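Local coordinates for NAD-dependent epimerase/dehydratase (Methanobrevibacter ruminantium, PDB 6DNT), which probably interconverts UDP-N-acetylglucosamine and its 4-epimer using bound NAD, and can bind UDP-N-acetylmuramic acid, at residues D66-G71 against I86-L91; V39-G44 against F107-L112; D90-D95 against I130-K135. All blocks are in the same frame, centred on the assembly; numbering follows the deposited sequence. Where two conformers were deposited one is given.

Interaction 1: residues D66-G71 against I86-L91; sequences DNLSSG and IIKEDL. With NAD (nicotinamide-adenine-dinucleotide), chain B.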
loop_
_atom_site.group_PDB
_atom_site.type_symbol
_atom_site.label_atom_id
_atom_site.label_comp_id
_atom_site.label_asym_id
_atom_site.label_seq_id
_atom_site.Cartn_x
_atom_site.Cartn_y
_atom_site.Cartn_z
ATOM N N ASP A 66 -0.515 12.907 20.279
ATOM C CA ASP A 66 -0.534 13.956 19.262
ATOM C C ASP A 66 0.723 14.778 19.394
ATOM O O ASP A 66 1.070 15.197 20.500
ATOM C CB ASP A 66 -1.779 14.821 19.455
ATOM C CG ASP A 66 -2.132 15.635 18.229
ATOM O OD1 ASP A 66 -1.312 16.451 17.799
ATOM O OD2 ASP A 66 -3.252 15.455 17.712
ATOM N N ASN A 67 1.410 15.030 18.276
ATOM C CA ASN A 67 2.639 15.810 18.321
ATOM C C ASN A 67 2.460 17.328 18.093
ATOM O O ASN A 67 3.465 18.032 17.973
ATOM C CB ASN A 67 3.683 15.248 17.350
ATOM C CG ASN A 67 3.295 15.409 15.885
ATOM O OD1 ASN A 67 2.224 15.931 15.555
ATOM N ND2 ASN A 67 4.164 14.936 15.005
ATOM N N LEU A 68 1.210 17.794 18.020
ATOM C CA LEU A 68 0.866 19.205 17.797
ATOM C C LEU A 68 1.367 19.783 16.470
ATOM O O LEU A 68 1.414 21.008 16.325
ATOM C CB LEU A 68 1.361 20.091 18.949
ATOM C CG LEU A 68 0.831 19.768 20.332
ATOM C CD1 LEU A 68 1.629 20.537 21.371
ATOM C CD2 LEU A 68 -0.645 20.127 20.411
ATOM N N SER A 69 1.678 18.926 15.494
ATOM C CA SER A 69 2.144 19.389 14.187
ATOM C C SER A 69 1.045 20.205 13.490
ATOM O O SER A 69 1.335 21.162 12.760
ATOM C CB SER A 69 2.641 18.224 13.316
ATOM O OG SER A 69 1.690 17.187 13.211
ATOM N N SER A 70 -0.207 19.829 13.711
ATOM C CA SER A 70 -1.341 20.634 13.281
ATOM C C SER A 70 -2.478 20.764 14.290
ATOM O O SER A 70 -3.290 21.680 14.165
ATOM C CB SER A 70 -1.866 20.112 11.939
ATOM O OG SER A 70 -2.154 18.721 12.014
ATOM N N GLY A 71 -2.523 19.907 15.309
ATOM C CA GLY A 71 -3.573 19.963 16.327
ATOM C C GLY A 71 -3.267 20.997 17.394
ATOM O O GLY A 71 -2.152 21.510 17.462
ATOM N N ILE A 86 -3.075 13.241 27.871
ATOM C CA ILE A 86 -2.475 13.704 26.627
ATOM C C ILE A 86 -1.002 13.381 26.649
ATOM O O ILE A 86 -0.291 13.756 27.592
ATOM C CB ILE A 86 -2.646 15.216 26.412
ATOM C CG1 ILE A 86 -4.128 15.547 26.582
ATOM C CG2 ILE A 86 -2.124 15.627 25.021
ATOM C CD1 ILE A 86 -4.431 17.008 26.669
ATOM N N ILE A 87 -0.550 12.729 25.578
ATOM C CA ILE A 87 0.850 12.396 25.375
ATOM C C ILE A 87 1.282 13.184 24.155
ATOM O O ILE A 87 0.810 12.912 23.046
ATOM C CB ILE A 87 1.048 10.874 25.157
ATOM C CG1 ILE A 87 0.459 10.097 26.348
ATOM C CG2 ILE A 87 2.529 10.581 24.965
ATOM C CD1 ILE A 87 0.527 8.576 26.259
ATOM N N LYS A 88 2.155 14.159 24.377
ATOM C CA LYS A 88 2.599 15.088 23.336
ATOM C C LYS A 88 3.853 14.534 22.695
ATOM O O LYS A 88 4.974 14.905 23.037
ATOM C CB LYS A 88 2.832 16.480 23.917
ATOM C CG LYS A 88 1.542 17.163 24.322
ATOM C CD LYS A 88 1.769 18.605 24.754
ATOM C CE LYS A 88 0.464 19.264 25.151
ATOM N NZ LYS A 88 0.715 20.649 25.629
ATOM N N GLU A 89 3.649 13.627 21.746
ATOM C CA GLU A 89 4.735 12.886 21.161
ATOM C C GLU A 89 4.383 12.423 19.755
ATOM O O GLU A 89 3.210 12.205 19.438
ATOM C CB GLU A 89 5.022 11.674 22.052
ATOM C CG GLU A 89 6.354 11.012 21.819
ATOM C CD GLU A 89 6.720 10.021 22.910
ATOM O OE1 GLU A 89 5.834 9.647 23.715
ATOM O OE2 GLU A 89 7.900 9.597 22.939
ATOM N N ASP A 90 5.410 12.306 18.924
ATOM C CA ASP A 90 5.268 11.714 17.601
ATOM C C ASP A 90 5.013 10.214 17.745
ATOM O O ASP A 90 5.685 9.544 18.552
ATOM C CB ASP A 90 6.548 11.942 16.790
ATOM C CG ASP A 90 6.324 11.782 15.293
ATOM O OD1 ASP A 90 5.937 10.683 14.836
ATOM O OD2 ASP A 90 6.482 12.795 14.580
ATOM N N LEU A 91 4.078 9.663 16.966
ATOM C CA LEU A 91 3.862 8.213 16.974
ATOM C C LEU A 91 5.136 7.417 16.695
ATOM O O LEU A 91 5.262 6.299 17.188
ATOM C CB LEU A 91 2.801 7.778 15.958
ATOM C CG LEU A 91 1.343 8.008 16.323
ATOM C CD1 LEU A 91 0.486 7.525 15.161
ATOM C CD2 LEU A 91 0.903 7.309 17.596
HETATM P PA NAD B . -5.558 17.210 11.340
HETATM O O1A NAD B . -6.438 18.254 11.959
HETATM O O2A NAD B . -4.245 17.629 10.777
HETATM O O5B NAD B . -5.348 16.076 12.466
HETATM C C5B NAD B . -4.201 15.229 12.467
HETATM C C4B NAD B . -3.668 15.251 13.885
HETATM O O4B NAD B . -2.581 14.326 13.970
HETATM C C3B NAD B . -3.115 16.613 14.290
HETATM O O3B NAD B . -3.652 16.966 15.557
HETATM C C2B NAD B . -1.604 16.442 14.304
HETATM O O2B NAD B . -0.892 17.250 15.256
HETATM C C1B NAD B . -1.462 14.958 14.583
HETATM N N9A NAD B . -0.283 14.292 14.011
HETATM C C8A NAD B . 0.136 14.317 12.722
HETATM N N7A NAD B . 1.223 13.523 12.554
HETATM C C5A NAD B . 1.477 12.944 13.759
HETATM C C6A NAD B . 2.470 11.997 14.288
HETATM N N6A NAD B . 3.418 11.497 13.479
HETATM N N1A NAD B . 2.386 11.660 15.613
HETATM C C2A NAD B . 1.436 12.164 16.419
HETATM N N3A NAD B . 0.489 13.038 16.002
HETATM C C4A NAD B . 0.481 13.444 14.700
HETATM O O3 NAD B . -6.372 16.418 10.198
HETATM P PN NAD B . -7.879 15.933 10.186
HETATM O O1N NAD B . -8.479 15.909 11.560
HETATM O O2N NAD B . -8.603 16.646 9.077
HETATM O O5D NAD B . -7.649 14.433 9.676
HETATM C C5D NAD B . -7.762 13.342 10.597
HETATM C C4D NAD B . -7.657 12.042 9.803
HETATM O O4D NAD B . -8.738 11.975 8.869
HETATM C C3D NAD B . -6.366 11.934 9.000
HETATM O O3D NAD B . -5.894 10.575 8.988
HETATM C C2D NAD B . -6.790 12.356 7.615
HETATM O O2D NAD B . -5.924 11.840 6.613
HETATM C C1D NAD B . -8.194 11.797 7.553
HETATM N N1N NAD B . -9.078 12.435 6.571
HETATM C C2N NAD B . -9.481 13.710 6.716
HETATM C C3N NAD B . -10.335 14.295 5.787
HETATM C C7N NAD B . -10.814 15.725 5.885
HETATM O O7N NAD B . -11.570 16.145 5.016
HETATM N N7N NAD B . -10.409 16.533 6.860
HETATM C C4N NAD B . -10.768 13.513 4.713
HETATM C C5N NAD B . -10.334 12.206 4.574
HETATM C C6N NAD B . -9.470 11.687 5.518
#
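N67 meets E89 and D90 at the two ends of its side chain, its middle lying against the adenine of NAD. At the base, N67 CB sits 3.7 Å from E89 O. The next atom, CG, stands between the backbone N and the carbonyl carbon (chi1 67°), which directs the amide over to the purine: CG is 3.6 Å from NAD C4A, and N67 OD1 comes within 3.2 Å of that same C4A. OD1 also accepts from S69 N, forming an Asx turn, and from S69 OG. At the tip, N67 ND2 gives a hydrogen bond to D90 OD2 at 3.2 Å. Its N-H...O angle is only 137°, the donor arrives from above the carboxylate plane, and the amide and carboxylate planes stand 78° apart. Bonds at both OD1 and ND2 thus fix the rotation of the amide.

D66 follows strand 61-65, the second strand of the Rossmann fold, and carries the acid that conventionally grips the adenosine ribose of NAD. Its OD1 accepts from NAD O2B at 2.7 Å and its OD2 from NAD O3B at 2.7 Å. The carboxylate is itself positioned by L68 N on OD1, a second Asx turn, and by L45 N on OD2. S70 N and G71 N both donate to O2B, so this hydroxyl takes part in three hydrogen bonds, two accepted and one given to D66. Between the backbones, D66 N bonds I87 O at 3.1 Å, while the return bond from E89 N to D66 O is weak. Beyond N67, D90 OD1 accepts from NAD N6A as well as from M92, and L91 N donates to NAD N1A at 2.9 Å.

Interaction 2: residues V39-G44 against F107-L112; sequences VVVTGG and FHLAAL. With NAD (nicotinamide-adenine-dinucleotide), chain B.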
loop_
_atom_site.group_PDB
_atom_site.type_symbol
_atom_site.label_atom_id
_atom_site.label_comp_id
_atom_site.label_asym_id
_atom_site.label_seq_id
_atom_site.Cartn_x
_atom_site.Cartn_y
_atom_site.Cartn_z
ATOM N N VAL A 39 -9.591 4.125 25.854
ATOM C CA VAL A 39 -9.309 4.199 24.427
ATOM C C VAL A 39 -8.137 5.126 24.146
ATOM O O VAL A 39 -7.795 5.992 24.951
ATOM C CB VAL A 39 -10.554 4.626 23.619
ATOM C CG1 VAL A 39 -11.767 3.783 24.001
ATOM C CG2 VAL A 39 -10.865 6.099 23.800
ATOM N N VAL A 40 -7.525 4.912 22.986
ATOM C CA VAL A 40 -6.480 5.770 22.470
ATOM C C VAL A 40 -7.035 6.456 21.236
ATOM O O VAL A 40 -7.652 5.803 20.379
ATOM C CB VAL A 40 -5.227 4.960 22.077
ATOM C CG1 VAL A 40 -4.182 5.823 21.389
ATOM C CG2 VAL A 40 -4.629 4.281 23.297
ATOM N N VAL A 41 -6.814 7.762 21.154
ATOM C CA VAL A 41 -7.128 8.522 19.941
ATOM C C VAL A 41 -5.850 9.189 19.457
ATOM O O VAL A 41 -5.383 10.178 20.037
ATOM C CB VAL A 41 -8.206 9.595 20.193
ATOM C CG1 VAL A 41 -8.508 10.329 18.878
ATOM C CG2 VAL A 41 -9.465 8.963 20.754
ATOM N N THR A 42 -5.255 8.655 18.394
ATOM C CA THR A 42 -4.084 9.298 17.822
ATOM C C THR A 42 -4.608 10.484 17.020
ATOM O O THR A 42 -5.697 10.416 16.452
ATOM C CB THR A 42 -3.237 8.385 16.918
ATOM O OG1 THR A 42 -3.884 8.227 15.644
ATOM C CG2 THR A 42 -2.996 7.018 17.583
ATOM N N GLY A 43 -3.865 11.581 17.034
ATOM C CA GLY A 43 -4.310 12.797 16.350
ATOM C C GLY A 43 -5.534 13.411 17.009
ATOM O O GLY A 43 -6.274 14.185 16.375
ATOM N N GLY A 44 -5.718 13.141 18.310
ATOM C CA GLY A 44 -6.897 13.605 19.036
ATOM C C GLY A 44 -6.994 15.101 19.297
ATOM O O GLY A 44 -8.017 15.558 19.782
ATOM N N PHE A 107 -8.357 4.590 17.920
ATOM C CA PHE A 107 -8.855 5.400 16.800
ATOM C C PHE A 107 -7.633 6.074 16.213
ATOM O O PHE A 107 -6.990 6.886 16.891
ATOM C CB PHE A 107 -9.855 6.438 17.277
ATOM C CG PHE A 107 -11.077 5.850 17.907
ATOM C CD1 PHE A 107 -11.087 5.573 19.278
ATOM C CD2 PHE A 107 -12.208 5.559 17.156
ATOM C CE1 PHE A 107 -12.208 5.026 19.881
ATOM C CE2 PHE A 107 -13.330 5.011 17.762
ATOM C CZ PHE A 107 -13.316 4.732 19.116
ATOM N N HIS A 108 -7.273 5.718 14.981
ATOM C CA HIS A 108 -6.051 6.227 14.396
ATOM C C HIS A 108 -6.358 7.335 13.389
ATOM O O HIS A 108 -6.678 7.061 12.234
ATOM C CB HIS A 108 -5.244 5.095 13.758
ATOM C CG HIS A 108 -3.974 5.539 13.127
ATOM N ND1 HIS A 108 -3.185 6.537 13.649
ATOM C CD2 HIS A 108 -3.331 5.094 12.019
ATOM C CE1 HIS A 108 -2.130 6.708 12.881
ATOM N NE2 HIS A 108 -2.193 5.840 11.888
ATOM N N LEU A 109 -6.249 8.577 13.850
ATOM C CA LEU A 109 -6.448 9.767 12.991
ATOM C C LEU A 109 -5.177 10.538 12.718
ATOM O O LEU A 109 -5.175 11.378 11.820
ATOM C CB LEU A 109 -7.484 10.709 13.607
ATOM C CG LEU A 109 -8.833 10.045 13.851
ATOM C CD1 LEU A 109 -9.051 9.775 15.335
ATOM C CD2 LEU A 109 -9.968 10.899 13.294
ATOM N N ALA A 110 -4.095 10.280 13.468
ATOM C CA ALA A 110 -2.850 11.012 13.252
ATOM C C ALA A 110 -2.329 10.698 11.853
ATOM O O ALA A 110 -2.275 9.536 11.470
ATOM C CB ALA A 110 -1.792 10.667 14.309
ATOM N N ALA A 111 -1.988 11.744 11.105
ATOM C CA ALA A 111 -1.453 11.630 9.747
ATOM C C ALA A 111 -1.000 13.008 9.314
ATOM O O ALA A 111 -1.455 14.002 9.887
ATOM C CB ALA A 111 -2.517 11.134 8.789
ATOM N N LEU A 112 -0.101 13.066 8.335
ATOM C CA LEU A 112 0.088 14.300 7.566
ATOM C C LEU A 112 -0.951 14.262 6.455
ATOM O O LEU A 112 -0.815 13.533 5.468
ATOM C CB LEU A 112 1.500 14.427 7.046
ATOM C CG LEU A 112 2.576 14.627 8.115
ATOM C CD1 LEU A 112 3.933 14.724 7.462
ATOM C CD2 LEU A 112 2.299 15.855 8.977
HETATM P PA NAD B . -5.558 17.210 11.340
HETATM O O1A NAD B . -6.438 18.254 11.959
HETATM O O2A NAD B . -4.245 17.629 10.777
HETATM O O5B NAD B . -5.348 16.076 12.466
HETATM C C5B NAD B . -4.201 15.229 12.467
HETATM C C4B NAD B . -3.668 15.251 13.885
HETATM O O4B NAD B . -2.581 14.326 13.970
HETATM C C3B NAD B . -3.115 16.613 14.290
HETATM O O3B NAD B . -3.652 16.966 15.557
HETATM C C2B NAD B . -1.604 16.442 14.304
HETATM O O2B NAD B . -0.892 17.250 15.256
HETATM C C1B NAD B . -1.462 14.958 14.583
HETATM N N9A NAD B . -0.283 14.292 14.011
HETATM C C8A NAD B . 0.136 14.317 12.722
HETATM N N7A NAD B . 1.223 13.523 12.554
HETATM C C5A NAD B . 1.477 12.944 13.759
HETATM C C6A NAD B . 2.470 11.997 14.288
HETATM N N6A NAD B . 3.418 11.497 13.479
HETATM N N1A NAD B . 2.386 11.660 15.613
HETATM C C2A NAD B . 1.436 12.164 16.419
HETATM N N3A NAD B . 0.489 13.038 16.002
HETATM C C4A NAD B . 0.481 13.444 14.700
HETATM O O3 NAD B . -6.372 16.418 10.198
HETATM P PN NAD B . -7.879 15.933 10.186
HETATM O O1N NAD B . -8.479 15.909 11.560
HETATM O O2N NAD B . -8.603 16.646 9.077
HETATM O O5D NAD B . -7.649 14.433 9.676
HETATM C C5D NAD B . -7.762 13.342 10.597
HETATM C C4D NAD B . -7.657 12.042 9.803
HETATM O O4D NAD B . -8.738 11.975 8.869
HETATM C C3D NAD B . -6.366 11.934 9.000
HETATM O O3D NAD B . -5.894 10.575 8.988
HETATM C C2D NAD B . -6.790 12.356 7.615
HETATM O O2D NAD B . -5.924 11.840 6.613
HETATM C C1D NAD B . -8.194 11.797 7.553
HETATM N N1N NAD B . -9.078 12.435 6.571
HETATM C C2N NAD B . -9.481 13.710 6.716
HETATM C C3N NAD B . -10.335 14.295 5.787
HETATM C C7N NAD B . -10.814 15.725 5.885
HETATM O O7N NAD B . -11.570 16.145 5.016
HETATM N N7N NAD B . -10.409 16.533 6.860
HETATM C C4N NAD B . -10.768 13.513 4.713
HETATM C C5N NAD B . -10.334 12.206 4.574
HETATM C C6N NAD B . -9.470 11.687 5.518
#
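V39-T42 and F107-H108 run as neighbouring parallel strands, their touching parts 21° apart, with F107 N donating to V40 O at 2.8 Å and T42 N to F107 O at 2.9 Å. Just past this ladder, L109 N bonds T42 O from above the carbonyl plane.

The T42 side chain carries the polar part of the contact. A chi1 of 76° turns OG1 toward the other segment and leaves CG2 beside the backbone N, and the hydroxyl meets the edge of the H108 ring: OG1 lies 2.7 Å from ND1 in a hydrogen bond that either group could donate. A110 N gives the same OG1 a nearly straight bond (3.0 Å, 170°), and L109 N adds a weak one. A valine here would keep much the same shape but would probably leave A110 N and H108 ND1 without their mate and the imidazole less firmly oriented. The other end of that ring, NE2, bonds S133 OG of helix 122-142.

On the opposite face of the sheet the packing is apolar. V39 CB approaches the edge of the F107 ring, 4.1 Å from CE1, while V41 CG2 meets this ring obliquely and V41 CG1 touches L109 CD1 at 3.6 Å. Beyond T42 the chain turns at G43 with positive phi, where a CB would clash with A110 N and L109 C. G43 opens the glycine-rich turn of the Rossmann fold, and L109 O weakly accepts from NAD O3D.

Chemically, the buried threonine hydroxyl bonds the A110 amide and the imidazole, and more weakly the L109 amide, satisfying polar groups where the first and fourth parallel strands in chain order end beside the dinucleotide.

Interaction 3: residues D90-D95 against I130-K135; sequences DLMDAD and IDASLK. With NAD (nicotinamide-adenine-dinucleotide), chain B; EDO (1,2-ethanediol), chain H.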
loop_
_atom_site.group_PDB
_atom_site.type_symbol
_atom_site.label_atom_id
_atom_site.label_comp_id
_atom_site.label_asym_id
_atom_site.label_seq_id
_atom_site.Cartn_x
_atom_site.Cartn_y
_atom_site.Cartn_z
ATOM N N ASP A 90 5.410 12.306 18.924
ATOM C CA ASP A 90 5.268 11.714 17.601
ATOM C C ASP A 90 5.013 10.214 17.745
ATOM O O ASP A 90 5.685 9.544 18.552
ATOM C CB ASP A 90 6.548 11.942 16.790
ATOM C CG ASP A 90 6.324 11.782 15.293
ATOM O OD1 ASP A 90 5.937 10.683 14.836
ATOM O OD2 ASP A 90 6.482 12.795 14.580
ATOM N N LEU A 91 4.078 9.663 16.966
ATOM C CA LEU A 91 3.862 8.213 16.974
ATOM C C LEU A 91 5.136 7.417 16.695
ATOM O O LEU A 91 5.262 6.299 17.188
ATOM C CB LEU A 91 2.801 7.778 15.958
ATOM C CG LEU A 91 1.343 8.008 16.323
ATOM C CD1 LEU A 91 0.486 7.525 15.161
ATOM C CD2 LEU A 91 0.903 7.309 17.596
ATOM N N MET A 92 6.054 7.975 15.906
ATOM C CA MET A 92 7.315 7.288 15.582
ATOM C C MET A 92 8.256 7.129 16.759
ATOM O O MET A 92 9.107 6.239 16.735
ATOM C CB MET A 92 8.061 8.013 14.457
ATOM C CG MET A 92 7.431 7.806 13.099
ATOM S SD MET A 92 7.511 6.075 12.568
ATOM C CE MET A 92 9.259 5.932 12.239
ATOM N N ASP A 93 8.118 7.996 17.759
ATOM C CA ASP A 93 8.957 7.969 18.971
ATOM C C ASP A 93 8.296 7.315 20.182
ATOM O O ASP A 93 8.997 6.842 21.095
ATOM C CB ASP A 93 9.342 9.398 19.360
ATOM C CG ASP A 93 10.104 10.123 18.273
ATOM O OD1 ASP A 93 10.860 9.481 17.515
ATOM O OD2 ASP A 93 9.957 11.357 18.188
ATOM N N ALA A 94 6.966 7.295 20.210
ATOM C CA ALA A 94 6.224 6.866 21.386
ATOM C C ALA A 94 6.399 5.383 21.656
ATOM O O ALA A 94 6.561 4.587 20.732
ATOM C CB ALA A 94 4.749 7.184 21.216
ATOM N N ASP A 95 6.359 5.012 22.928
ATOM C CA ASP A 95 6.402 3.606 23.296
ATOM C C ASP A 95 4.980 3.060 23.203
ATOM O O ASP A 95 4.277 2.906 24.193
ATOM C CB ASP A 95 7.008 3.461 24.696
ATOM C CG ASP A 95 7.276 2.018 25.080
ATOM O OD1 ASP A 95 6.893 1.084 24.342
ATOM O OD2 ASP A 95 7.870 1.828 26.161
ATOM N N ILE A 130 2.596 5.844 6.649
ATOM C CA ILE A 130 2.738 4.387 6.630
ATOM C C ILE A 130 3.539 3.896 7.828
ATOM O O ILE A 130 3.051 3.027 8.574
ATOM C CB ILE A 130 3.347 3.869 5.313
ATOM C CG1 ILE A 130 2.425 4.211 4.138
ATOM C CG2 ILE A 130 3.546 2.347 5.408
ATOM C CD1 ILE A 130 2.919 3.719 2.793
ATOM N N ASP A 131 4.771 4.398 8.003
ATOM C CA ASP A 131 5.669 3.826 9.017
ATOM C C ASP A 131 5.055 3.945 10.417
ATOM O O ASP A 131 4.995 2.963 11.169
ATOM C CB ASP A 131 7.066 4.454 9.017
ATOM C CG ASP A 131 7.824 4.264 7.719
ATOM O OD1 ASP A 131 7.468 3.400 6.880
ATOM O OD2 ASP A 131 8.832 4.997 7.537
ATOM N N ALA A 132 4.553 5.126 10.752
ATOM C CA ALA A 132 3.967 5.332 12.081
ATOM C C ALA A 132 2.705 4.512 12.279
ATOM O O ALA A 132 2.472 3.994 13.372
ATOM C CB ALA A 132 3.672 6.796 12.329
ATOM N N SER A 133 1.899 4.381 11.217
ATOM C CA SER A 133 0.681 3.593 11.276
ATOM C C SER A 133 1.039 2.130 11.533
ATOM O O SER A 133 0.403 1.455 12.351
ATOM C CB SER A 133 -0.092 3.700 9.973
ATOM O OG SER A 133 -0.549 5.027 9.779
ATOM N N LEU A 134 2.061 1.648 10.842
ATOM C CA LEU A 134 2.472 0.254 11.022
ATOM C C LEU A 134 2.956 0.008 12.438
ATOM O O LEU A 134 2.605 -1.019 13.054
ATOM C CB LEU A 134 3.556 -0.130 10.017
ATOM C CG LEU A 134 4.030 -1.576 10.107
ATOM C CD1 LEU A 134 2.900 -2.537 9.799
ATOM C CD2 LEU A 134 5.184 -1.792 9.152
ATOM N N LYS A 135 3.749 0.932 12.965
ATOM C CA LYS A 135 4.208 0.795 14.360
ATOM C C LYS A 135 3.026 0.710 15.311
ATOM O O LYS A 135 3.034 -0.086 16.260
ATOM C CB LYS A 135 5.143 1.938 14.772
ATOM C CG LYS A 135 6.534 1.850 14.183
ATOM C CD LYS A 135 7.426 2.934 14.776
ATOM C CE LYS A 135 8.890 2.783 14.388
ATOM N NZ LYS A 135 9.738 3.810 15.074
HETATM P PA NAD B . -5.558 17.210 11.340
HETATM O O1A NAD B . -6.438 18.254 11.959
HETATM O O2A NAD B . -4.245 17.629 10.777
HETATM O O5B NAD B . -5.348 16.076 12.466
HETATM C C5B NAD B . -4.201 15.229 12.467
HETATM C C4B NAD B . -3.668 15.251 13.885
HETATM O O4B NAD B . -2.581 14.326 13.970
HETATM C C3B NAD B . -3.115 16.613 14.290
HETATM O O3B NAD B . -3.652 16.966 15.557
HETATM C C2B NAD B . -1.604 16.442 14.304
HETATM O O2B NAD B . -0.892 17.250 15.256
HETATM C C1B NAD B . -1.462 14.958 14.583
HETATM N N9A NAD B . -0.283 14.292 14.011
HETATM C C8A NAD B . 0.136 14.317 12.722
HETATM N N7A NAD B . 1.223 13.523 12.554
HETATM C C5A NAD B . 1.477 12.944 13.759
HETATM C C6A NAD B . 2.470 11.997 14.288
HETATM N N6A NAD B . 3.418 11.497 13.479
HETATM N N1A NAD B . 2.386 11.660 15.613
HETATM C C2A NAD B . 1.436 12.164 16.419
HETATM N N3A NAD B . 0.489 13.038 16.002
HETATM C C4A NAD B . 0.481 13.444 14.700
HETATM O O3 NAD B . -6.372 16.418 10.198
HETATM P PN NAD B . -7.879 15.933 10.186
HETATM O O1N NAD B . -8.479 15.909 11.560
HETATM O O2N NAD B . -8.603 16.646 9.077
HETATM O O5D NAD B . -7.649 14.433 9.676
HETATM C C5D NAD B . -7.762 13.342 10.597
HETATM C C4D NAD B . -7.657 12.042 9.803
HETATM O O4D NAD B . -8.738 11.975 8.869
HETATM C C3D NAD B . -6.366 11.934 9.000
HETATM O O3D NAD B . -5.894 10.575 8.988
HETATM C C2D NAD B . -6.790 12.356 7.615
HETATM O O2D NAD B . -5.924 11.840 6.613
HETATM C C1D NAD B . -8.194 11.797 7.553
HETATM N N1N NAD B . -9.078 12.435 6.571
HETATM C C2N NAD B . -9.481 13.710 6.716
HETATM C C3N NAD B . -10.335 14.295 5.787
HETATM C C7N NAD B . -10.814 15.725 5.885
HETATM O O7N NAD B . -11.570 16.145 5.016
HETATM N N7N NAD B . -10.409 16.533 6.860
HETATM C C4N NAD B . -10.768 13.513 4.713
HETATM C C5N NAD B . -10.334 12.206 4.574
HETATM C C6N NAD B . -9.470 11.687 5.518
HETATM C C1 EDO H . 11.531 11.097 14.033
HETATM O O1 EDO H . 11.777 9.949 14.853
HETATM C C2 EDO H . 10.222 11.740 14.465
HETATM O O2 EDO H . 10.449 12.591 15.596
#
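M92 and L91 press against A132, which presents a small methyl on helix 122-142. M92 SD lies against the helix backbone, 3.6 Å from A132 N, and is 3.9 Å from A132 CB; L91 CB reaches the same methyl, also at 3.9 Å. The sulfur gets there because the M92 chain is bent at chi2 (-65°) and again at chi3 (-71°), and D131 CB flanks it.

One turn on, K135 crosses this methionine at about a right angle. Its chain is extended beyond CG, so the aliphatic part passes M92, K135 CE lying 3.8 Å from M92 CE. K135 NZ then donates to M92 O at 3.0 Å, in the carbonyl plane and on a lone pair. The lysine therefore packs across the methionine side chain and also bonds its backbone.

The next shell sets the loop. D90 OD1 receives M92 N on its anti lone pair, closing an Asx turn, while D90 O takes both D93 N and A94 N. In keeping with these bonds, residues 91-93 have helical backbone angles, and both L91 and M92 are brought to the helix. L91 is further packed by L96 and A110.

On the helix side, D131 OD1 accepts from N126 ND2 of the second subunit, and K135 packs on L123 of that subunit. I130 and L134 lie against helix 176-195 of their own chain, and I130 also touches Y187 of the second subunit. Pairing of these two helices with their counterparts is the usual dimer interface of extended short-chain dehydrogenases, consistent with helix 122-142 joining the adenine-site loop on one flank to the second subunit on another.

From the N terminus, 39-44 comes first and stays open until 107-112 returns beside it, so interaction 2 closes the longest loop. Inside it, 66-71 meets 86-91 after a short excursion, leaving interaction 1 nested within interaction 2. Segment 90-95 starts on the last residues of interaction 1, sharing D90 and L91, and finds 130-135 only after 107-112 has passed; interactions 2 and 3 therefore cross. L91, which ends interaction 1 and packs in interaction 3, also reaches interaction 2, its CD1 3.6 Å from H108 CE1. Together they tie four parallel strands of the sheet, the loops that follow them and helix 122-142 around NAD, chiefly its adenosine half.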